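Local coordinates for Lin1840 protein (Listeria innocua serovar 6a, PDB 4ZOC) that probably hydrolyses terminal, non-reducing beta-D-glucosyl residues with release of beta-D-glucose, and is involved in beta-1,2-glucan metabolism, at residues 96-101 and 365-370; 109-114 and 371-376. The protein carries 2 engineered substitutions. All blocks are in the same frame, centred on the assembly; numbering follows the deposited sequence.

Contact 1: 96-101 and 365-370; sequences YKTVFP and GKARAA
F100 makes the largest loop-side share of the meeting between 96-101 and one side of the helical segment 365-370. Its CB points neither at the helix nor away from it, and chi1 of -76° sets CG anti to the carbonyl carbon, so that the ring swings in toward the helix. The face of the ring lies on A367: the CB methyl stands 3.8 Å from the centroid and only 4° off the ring normal, a well-centred CH-pi contact. F100 CG, CD1 and CE1 accordingly lie 4.1-4.2 Å from A367 CB. Along the helix-facing side, CD2 has the A370 methyl near the ring plane, with F100 CD2 to A370 CB at 3.8 Å. Next comes F100 CE2, which presses on the helix backbone, 3.5 Å from A367 N, and at the tip F100 CZ lies 4.1 Å from K366 CB. This loop follows strand 87-90 of the TIM barrel, whereas helix 361-374 leads into strand 376-380 at one margin of the mixed six-stranded sheet; the contact therefore ties the barrel to the second domain of this family 3 glycoside hydrolase. M118 of helix 112-128 also packs on the F100 side chain.

Two neighbours extend the apolar surface. T98 CG2, anti to its backbone N, reaches A367 CB at 3.7 Å, while its OG1 hydrogen-bonds E125. The P101 ring lies alongside the next helical turn, its CD 3.7 Å from A370 CB.

Contact 2: 109-114 and 371-376; sequences SFDRET and GVESAV
No direct hydrogen bond crosses between 109-114 and 371-376, and the closest approach is a CA-H...O contact: S109 CA lies 3.3 Å from E373 O, with 155° at the hydrogen. Van der Waals contacts flank it. S109 CB and E373 CB are 4.0 Å apart, and T114 OG1 meets the methylene of E373, 3.6 Å from CG, as the two side chains cross obliquely.

Hydrogen bonds organise the 109-114 side internally. S109 OG accepts from D111 N at 3.0 Å, an ST turn, and is also hydrogen-bonded to L106 O of helix 103-108. D111 is the N-cap of helix 112-128: its OD2 takes T114 N at 3.0 Å from above the carboxylate plane, and T114 OG1 donates to the anti lone pair of D111 OD2 at 2.7 Å.

Charge and water form the third group. The bend of E373 at chi2 (-73°) leaves its OE1 4.6 Å from D111 OD2. A water donates to E373 OE1 and, weakly, to D111 OD1. Salt bridges join E373 OE2 to K639 and OE1 to K665. Two lysines on one carboxylate, together with the capping donors on the other, probably offset the repulsion between these acids and keep both ionised.

Along the chain the segments run 96-101, 109-114, 365-370 and 371-376, so the two contacts interleave, and their centres lie 11 Å apart. Helix 361-374 serves both: contact 1 uses its middle, contact 2 its C-terminal end, just before strand 376-380. The barrel-side segments flank helix 103-108. Direct packing joins the contacts where P101 CG meets G371 CA at 3.5 Å and A370 CB meets T114 CG2 at 3.7 Å. One continuous seam thus holds this helix against the TIM-barrel domain, and the lysines from strands 638-648 and 659-668 that reach E373 bring the fibronectin type III-like domain to the same end of it.

Contact 1: 96-101 and 365-370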
loop_
_atom_site.group_PDB
_atom_site.type_symbol
_atom_site.label_atom_id
_atom_site.label_comp_id
_atom_site.label_asym_id
_atom_site.label_seq_id
_atom_site.Cartn_x
_atom_site.Cartn_y
_atom_site.Cartn_z
ATOM N N TYR A 96 -6.370 -31.037 12.746
ATOM C CA TYR A 96 -7.108 -31.930 11.940
ATOM C C TYR A 96 -8.538 -32.042 12.439
ATOM O O TYR A 96 -9.426 -31.285 11.994
ATOM C CB TYR A 96 -6.390 -33.309 11.755
ATOM C CG TYR A 96 -7.039 -34.142 10.685
ATOM C CD1 TYR A 96 -6.916 -33.806 9.335
ATOM C CD2 TYR A 96 -7.728 -35.301 10.980
ATOM C CE1 TYR A 96 -7.516 -34.533 8.354
ATOM C CE2 TYR A 96 -8.315 -36.054 10.007
ATOM C CZ TYR A 96 -8.245 -35.651 8.658
ATOM O OH TYR A 96 -8.856 -36.376 7.665
ATOM N N LYS A 97 -8.796 -32.984 13.357
ATOM C CA LYS A 97 -10.110 -33.090 14.044
ATOM C C LYS A 97 -10.099 -32.361 15.362
ATOM O O LYS A 97 -11.130 -31.702 15.705
ATOM C CB LYS A 97 -10.558 -34.540 14.261
ATOM C CG LYS A 97 -10.854 -35.184 12.948
ATOM C CD LYS A 97 -12.293 -35.076 12.564
ATOM C CE LYS A 97 -12.448 -35.627 11.151
ATOM N NZ LYS A 97 -13.776 -35.108 10.647
ATOM N N THR A 98 -8.976 -32.419 16.095
ATOM C CA THR A 98 -8.792 -31.537 17.234
ATOM C C THR A 98 -8.284 -30.186 16.718
ATOM O O THR A 98 -7.118 -30.094 16.218
ATOM C CB THR A 98 -7.823 -32.098 18.301
ATOM O OG1 THR A 98 -8.197 -33.444 18.626
ATOM C CG2 THR A 98 -7.866 -31.165 19.593
ATOM N N VAL A 99 -9.161 -29.169 16.738
ATOM C CA VAL A 99 -8.840 -27.909 16.093
ATOM C C VAL A 99 -8.210 -26.991 17.135
ATOM O O VAL A 99 -8.738 -26.790 18.217
ATOM C CB VAL A 99 -10.034 -27.254 15.402
ATOM C CG1 VAL A 99 -9.630 -25.977 14.633
ATOM C CG2 VAL A 99 -10.727 -28.217 14.504
ATOM N N PHE A 100 -7.031 -26.509 16.792
ATOM C CA PHE A 100 -6.230 -25.620 17.599
ATOM C C PHE A 100 -6.533 -24.161 17.186
ATOM O O PHE A 100 -7.247 -23.894 16.180
ATOM C CB PHE A 100 -4.732 -25.935 17.433
ATOM C CG PHE A 100 -4.276 -27.168 18.171
ATOM C CD1 PHE A 100 -4.643 -28.408 17.728
ATOM C CD2 PHE A 100 -3.396 -27.088 19.254
ATOM C CE1 PHE A 100 -4.248 -29.540 18.387
ATOM C CE2 PHE A 100 -3.048 -28.218 19.923
ATOM C CZ PHE A 100 -3.469 -29.447 19.493
ATOM N N PRO A 101 -5.994 -23.186 17.968
ATOM C CA PRO A 101 -6.179 -21.760 17.541
ATOM C C PRO A 101 -5.663 -21.543 16.145
ATOM O O PRO A 101 -4.685 -22.212 15.676
ATOM C CB PRO A 101 -5.422 -20.960 18.616
ATOM C CG PRO A 101 -5.476 -21.855 19.824
ATOM C CD PRO A 101 -5.388 -23.269 19.289
ATOM N N GLY A 365 -6.783 -31.501 25.596
ATOM C CA GLY A 365 -6.015 -30.754 26.592
ATOM C C GLY A 365 -4.902 -29.927 25.960
ATOM O O GLY A 365 -4.688 -28.771 26.325
ATOM N N LYS A 366 -4.229 -30.477 24.933
ATOM C CA LYS A 366 -3.211 -29.711 24.257
ATOM C C LYS A 366 -3.815 -28.463 23.531
ATOM O O LYS A 366 -3.250 -27.374 23.591
ATOM C CB LYS A 366 -2.449 -30.574 23.304
ATOM C CG LYS A 366 -1.611 -31.590 24.029
ATOM C CD LYS A 366 -1.024 -32.700 23.168
ATOM C CE LYS A 366 -0.247 -33.660 24.043
ATOM N NZ LYS A 366 0.074 -34.827 23.198
ATOM N N ALA A 367 -4.923 -28.661 22.836
ATOM C CA ALA A 367 -5.649 -27.564 22.212
ATOM C C ALA A 367 -6.166 -26.508 23.179
ATOM O O ALA A 367 -6.074 -25.330 22.875
ATOM C CB ALA A 367 -6.752 -28.070 21.320
ATOM N N ARG A 368 -6.675 -26.915 24.359
ATOM C CA ARG A 368 -7.052 -25.947 25.354
ATOM C C ARG A 368 -5.843 -25.121 25.806
ATOM O O ARG A 368 -5.918 -23.861 25.878
ATOM C CB ARG A 368 -7.693 -26.638 26.510
ATOM C CG ARG A 368 -8.446 -25.804 27.515
ATOM C CD ARG A 368 -9.057 -27.014 28.286
ATOM N NE ARG A 368 -9.608 -26.529 29.441
ATOM C CZ ARG A 368 -10.404 -27.187 30.248
ATOM N NH1 ARG A 368 -10.733 -28.449 30.043
ATOM N NH2 ARG A 368 -10.852 -26.508 31.266
ATOM N N ALA A 369 -4.731 -25.802 26.078
ATOM C CA ALA A 369 -3.518 -25.169 26.536
ATOM C C ALA A 369 -3.055 -24.174 25.464
ATOM O O ALA A 369 -2.660 -23.066 25.804
ATOM C CB ALA A 369 -2.429 -26.197 26.793
ATOM N N ALA A 370 -3.141 -24.559 24.175
ATOM C CA ALA A 370 -2.768 -23.664 23.104
ATOM C C ALA A 370 -3.641 -22.411 23.099
ATOM O O ALA A 370 -3.114 -21.324 22.885
ATOM C CB ALA A 370 -2.807 -24.316 21.731
#

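Contact 2: 109-114 and 371-376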
loop_
_atom_site.group_PDB
_atom_site.type_symbol
_atom_site.label_atom_id
_atom_site.label_comp_id
_atom_site.label_asym_id
_atom_site.label_seq_id
_atom_site.Cartn_x
_atom_site.Cartn_y
_atom_site.Cartn_z
ATOM N N SER A 109 0.811 -16.408 20.926
ATOM C CA SER A 109 1.413 -17.206 21.972
ATOM C C SER A 109 2.859 -16.861 22.218
ATOM O O SER A 109 3.281 -17.020 23.338
ATOM C CB SER A 109 1.329 -18.722 21.740
ATOM O OG SER A 109 2.316 -19.170 20.823
ATOM N N PHE A 110 3.586 -16.377 21.212
ATOM C CA PHE A 110 5.069 -16.189 21.306
ATOM C C PHE A 110 5.728 -17.425 21.903
ATOM O O PHE A 110 6.759 -17.329 22.629
ATOM C CB PHE A 110 5.363 -14.894 22.079
ATOM C CG PHE A 110 5.289 -13.667 21.239
ATOM C CD1 PHE A 110 4.028 -13.116 20.895
ATOM C CD2 PHE A 110 6.457 -12.967 20.907
ATOM C CE1 PHE A 110 3.903 -11.956 20.189
ATOM C CE2 PHE A 110 6.341 -11.776 20.192
ATOM C CZ PHE A 110 5.054 -11.295 19.854
ATOM N N ASP A 111 5.126 -18.609 21.617
ATOM C CA ASP A 111 5.552 -19.842 22.244
ATOM C C ASP A 111 5.831 -20.978 21.264
ATOM O O ASP A 111 4.919 -21.611 20.747
ATOM C CB ASP A 111 4.570 -20.256 23.361
ATOM C CG ASP A 111 5.160 -21.323 24.244
ATOM O OD1 ASP A 111 6.166 -21.026 24.945
ATOM O OD2 ASP A 111 4.691 -22.476 24.161
ATOM N N ARG A 112 7.123 -21.198 21.002
ATOM C CA ARG A 112 7.587 -22.149 20.011
ATOM C C ARG A 112 7.015 -23.541 20.338
ATOM O O ARG A 112 6.544 -24.234 19.448
ATOM C CB ARG A 112 9.108 -22.187 19.892
ATOM C CG ARG A 112 9.749 -20.920 19.358
ATOM C CD ARG A 112 11.237 -20.993 19.689
ATOM N NE ARG A 112 12.047 -19.872 19.207
ATOM C CZ ARG A 112 12.275 -18.762 19.942
ATOM N NH1 ARG A 112 11.730 -18.614 21.136
ATOM N NH2 ARG A 112 13.073 -17.812 19.478
ATOM N N GLU A 113 7.057 -23.961 21.599
ATOM C CA GLU A 113 6.653 -25.347 21.959
ATOM C C GLU A 113 5.117 -25.519 21.737
ATOM O O GLU A 113 4.705 -26.546 21.253
ATOM C CB GLU A 113 7.097 -25.693 23.363
ATOM C CG GLU A 113 6.674 -27.096 23.860
ATOM C CD GLU A 113 7.254 -28.228 23.134
ATOM O OE1 GLU A 113 8.097 -28.051 22.195
ATOM O OE2 GLU A 113 6.831 -29.347 23.496
ATOM N N THR A 114 4.295 -24.498 22.012
ATOM C CA THR A 114 2.893 -24.546 21.676
ATOM C C THR A 114 2.673 -24.860 20.200
ATOM O O THR A 114 1.835 -25.660 19.857
ATOM C CB THR A 114 2.154 -23.257 22.088
ATOM O OG1 THR A 114 2.160 -23.122 23.506
ATOM C CG2 THR A 114 0.713 -23.102 21.564
ATOM N N GLY A 371 -4.952 -22.604 23.253
ATOM C CA GLY A 371 -5.910 -21.493 23.325
ATOM C C GLY A 371 -5.610 -20.546 24.481
ATOM O O GLY A 371 -5.665 -19.314 24.274
ATOM N N VAL A 372 -5.314 -21.069 25.684
ATOM C CA VAL A 372 -4.991 -20.172 26.794
ATOM C C VAL A 372 -3.623 -19.503 26.616
ATOM O O VAL A 372 -3.325 -18.462 27.254
ATOM C CB VAL A 372 -5.199 -20.803 28.191
ATOM C CG1 VAL A 372 -6.613 -21.369 28.297
ATOM C CG2 VAL A 372 -4.255 -21.877 28.494
ATOM N N GLU A 373 -2.734 -20.103 25.816
ATOM C CA GLU A 373 -1.424 -19.418 25.510
ATOM C C GLU A 373 -1.539 -18.266 24.503
ATOM O O GLU A 373 -0.727 -17.344 24.521
ATOM C CB GLU A 373 -0.377 -20.392 24.907
ATOM C CG GLU A 373 0.063 -21.481 25.879
ATOM C CD GLU A 373 0.959 -20.966 26.962
ATOM O OE1 GLU A 373 1.750 -20.028 26.704
ATOM O OE2 GLU A 373 0.825 -21.480 28.083
ATOM N N SER A 374 -2.551 -18.323 23.668
ATOM C CA SER A 374 -2.690 -17.520 22.443
ATOM C C SER A 374 -3.646 -16.314 22.564
ATOM O O SER A 374 -3.539 -15.339 21.814
ATOM C CB SER A 374 -3.234 -18.410 21.344
ATOM O OG SER A 374 -2.320 -19.415 21.031
ATOM N N ALA A 375 -4.552 -16.377 23.510
ATOM C CA ALA A 375 -5.492 -15.254 23.745
ATOM C C ALA A 375 -4.710 -14.041 24.257
ATOM O O ALA A 375 -3.663 -14.204 24.943
ATOM C CB ALA A 375 -6.555 -15.625 24.728
ATOM N N VAL A 376 -5.248 -12.847 24.009
ATOM C CA VAL A 376 -4.538 -11.604 24.367
ATOM C C VAL A 376 -5.474 -10.720 25.140
ATOM O O VAL A 376 -6.545 -10.346 24.696
ATOM C CB VAL A 376 -3.992 -10.810 23.175
ATOM C CG1 VAL A 376 -3.211 -9.595 23.674
ATOM C CG2 VAL A 376 -3.162 -11.694 22.275
HETATM O O HOH W 1 4.616 -20.989 27.885
#